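B-cell differentiation antigen CD72 (Mus musculus, PDB 5B1R) acts as a B-cell co-receptor that recognizes the Sm/ribonucleoprotein self-antigen, probably through its extracellular C-type lectin-like domain, and thereby inhibits B-cell receptor signaling. Local coordinates at residues Trp70-Ser74 with Arg100-Cys105. The protein carries 2 engineered substitutions. Coordinates in Å, arbitrary orientation, origin at the centre of the assembly. Residue numbers count along the deposited sequence, not the author numbering.
Sequences WIQMS and RTFSEC. Unlike the reference sequence in segment 100-105: Phe102 (reference Ile), Glu104 (reference Lys).
Residues 100-104 run as an extended strand, and Cys105 turns off its end. Residues 70-74 are also extended, and the end-to-end directions of 70-74 and 100-105 are 111° apart. No backbone pairing joins them: the nearest CA atoms, Ile71 to Arg100 and Trp70 to Cys105, stay 9.0 and 9.1 Å apart, so side chains, chiefly those of Arg100 and Trp70, span the gap.

The polar link comes from Arg100, whose t, t, m side chain is long enough to reach the other backbone. Its NH1 donates to Gln72 O (3.1 Å, 155°), while NH2 donates to a water (2.9 Å) that in turn donates to the same Gln72 O (2.8 Å). Asp89 neutralises the guanidinium by a salt bridge and also accepts from Ser74 N.

Carbon contacts line part of the guanidinium: small Ser74 lays CB over one face, 3.5 Å from Arg100 CZ, and Ile71 (chi1 p) brings CD1 obliquely to 3.5 Å from Arg100 NH1. At the other end Trp70, chi1 m, extends its broad indole so that CH2 lies 3.8 Å from Ser103 CB.

The indole also meets polar backbone at the strand end: Trp70 CH2 is edge-on, 3.4 Å from Glu104 O, and Trp70 CZ2 is 3.6 Å from Cys105 O; NE1 donates to Arg24 O.

In this C-type lectin-like domain the contact packs the loop following strand 69-70 against edge strand 97-104 of a three-stranded antiparallel sheet. Central strand 87-94 carries Cys88, disulfide-bonded to Cys105, while helix 26-35 packs against Trp70.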
loop_
_atom_site.group_PDB
_atom_site.type_symbol
_atom_site.label_atom_id
_atom_site.label_comp_id
_atom_site.label_asym_id
_atom_site.label_seq_id
_atom_site.Cartn_x
_atom_site.Cartn_y
_atom_site.Cartn_z
ATOM N N TRP A 70 1.120 -2.062 -5.676
ATOM C CA TRP A 70 1.576 -0.679 -5.590
ATOM C C TRP A 70 1.236 -0.066 -4.230
ATOM O O TRP A 70 0.107 -0.211 -3.741
ATOM C CB TRP A 70 0.950 0.183 -6.681
ATOM C CG TRP A 70 1.403 -0.050 -8.090
ATOM C CD1 TRP A 70 0.605 -0.304 -9.154
ATOM C CD2 TRP A 70 2.745 0.042 -8.589
ATOM N NE1 TRP A 70 1.366 -0.396 -10.296
ATOM C CE2 TRP A 70 2.688 -0.193 -9.980
ATOM C CE3 TRP A 70 3.989 0.286 -7.995
ATOM C CZ2 TRP A 70 3.829 -0.163 -10.796
ATOM C CZ3 TRP A 70 5.116 0.293 -8.799
ATOM C CH2 TRP A 70 5.029 0.066 -10.182
ATOM N N ILE A 71 2.202 0.654 -3.663
ATOM C CA ILE A 71 2.020 1.397 -2.420
ATOM C C ILE A 71 2.692 2.768 -2.580
ATOM O O ILE A 71 3.307 3.068 -3.611
ATOM C CB ILE A 71 2.612 0.638 -1.194
ATOM C CG1 ILE A 71 4.128 0.414 -1.334
ATOM C CG2 ILE A 71 1.867 -0.690 -0.977
ATOM C CD1 ILE A 71 4.810 0.140 -0.021
ATOM N N GLN A 72 2.592 3.594 -1.541
ATOM C CA GLN A 72 3.265 4.882 -1.546
ATOM C C GLN A 72 4.780 4.722 -1.621
ATOM O O GLN A 72 5.375 3.948 -0.872
ATOM C CB GLN A 72 2.934 5.633 -0.267
ATOM C CG GLN A 72 3.594 6.997 -0.187
ATOM C CD GLN A 72 3.452 7.610 1.192
ATOM O OE1 GLN A 72 2.430 8.212 1.504
ATOM N NE2 GLN A 72 4.467 7.435 2.029
ATOM N N MET A 73 5.413 5.476 -2.502
ATOM C CA MET A 73 6.861 5.521 -2.561
ATOM C C MET A 73 7.417 6.065 -1.241
ATOM O O MET A 73 6.897 7.034 -0.677
ATOM C CB MET A 73 7.293 6.434 -3.710
ATOM C CG MET A 73 8.786 6.482 -3.892
ATOM S SD MET A 73 9.343 7.652 -5.137
ATOM C CE MET A 73 8.781 9.206 -4.454
ATOM N N SER A 74 8.478 5.435 -0.745
ATOM C CA SER A 74 9.114 5.866 0.497
ATOM C C SER A 74 10.249 6.831 0.179
ATOM O O SER A 74 11.298 6.426 -0.326
ATOM C CB SER A 74 9.629 4.651 1.239
ATOM O OG SER A 74 10.304 5.077 2.399
ATOM N N ARG A 100 9.651 -4.301 0.192
ATOM C CA ARG A 100 9.524 -3.197 -0.743
ATOM C C ARG A 100 10.458 -3.452 -1.924
ATOM O O ARG A 100 11.636 -3.753 -1.733
ATOM C CB ARG A 100 9.899 -1.876 -0.070
ATOM C CG ARG A 100 9.763 -0.673 -0.989
ATOM C CD ARG A 100 10.188 0.636 -0.319
ATOM N NE ARG A 100 9.386 0.885 0.875
ATOM C CZ ARG A 100 8.201 1.496 0.875
ATOM N NH1 ARG A 100 7.718 2.037 -0.244
ATOM N NH2 ARG A 100 7.516 1.577 2.002
ATOM N N THR A 101 9.914 -3.343 -3.134
ATOM C CA THR A 101 10.661 -3.561 -4.353
ATOM C C THR A 101 10.381 -2.419 -5.325
ATOM O O THR A 101 9.379 -1.709 -5.227
ATOM C CB THR A 101 10.298 -4.883 -5.007
ATOM O OG1 THR A 101 8.962 -4.818 -5.488
ATOM C CG2 THR A 101 10.413 -6.032 -4.022
ATOM N N PHE A 102 11.285 -2.227 -6.263
ATOM C CA PHE A 102 11.158 -1.155 -7.238
ATOM C C PHE A 102 10.775 -1.686 -8.608
ATOM O O PHE A 102 11.249 -2.742 -9.014
ATOM C CB PHE A 102 12.474 -0.390 -7.315
ATOM C CG PHE A 102 12.927 0.141 -5.981
ATOM C CD1 PHE A 102 12.122 1.008 -5.259
ATOM C CD2 PHE A 102 14.173 -0.210 -5.460
ATOM C CE1 PHE A 102 12.536 1.508 -4.038
ATOM C CE2 PHE A 102 14.606 0.292 -4.240
ATOM C CZ PHE A 102 13.781 1.152 -3.527
ATOM N N SER A 103 9.930 -0.937 -9.317
ATOM C CA SER A 103 9.501 -1.284 -10.672
ATOM C C SER A 103 9.292 -0.011 -11.454
ATOM O O SER A 103 8.967 1.020 -10.885
ATOM C CB SER A 103 8.162 -2.044 -10.685
ATOM O OG SER A 103 8.338 -3.406 -10.366
ATOM N N GLU A 104 9.421 -0.084 -12.773
ATOM C CA GLU A 104 8.959 1.037 -13.572
ATOM C C GLU A 104 7.497 1.299 -13.282
ATOM O O GLU A 104 6.678 0.373 -13.158
ATOM C CB GLU A 104 9.131 0.761 -15.045
ATOM C CG GLU A 104 10.587 0.741 -15.443
ATOM C CD GLU A 104 10.757 0.321 -16.859
ATOM O OE1 GLU A 104 10.280 -0.788 -17.177
ATOM O OE2 GLU A 104 11.357 1.089 -17.645
ATOM N N CYS A 105 7.184 2.577 -13.157
ATOM C CA CYS A 105 5.876 3.015 -12.731
ATOM C C CYS A 105 4.738 2.578 -13.666
ATOM O O CYS A 105 3.598 2.475 -13.232
ATOM C CB CYS A 105 5.878 4.533 -12.527
ATOM S SG CYS A 105 7.142 5.120 -11.340
HETATM O O HOH W 1 5.405 3.537 1.869
#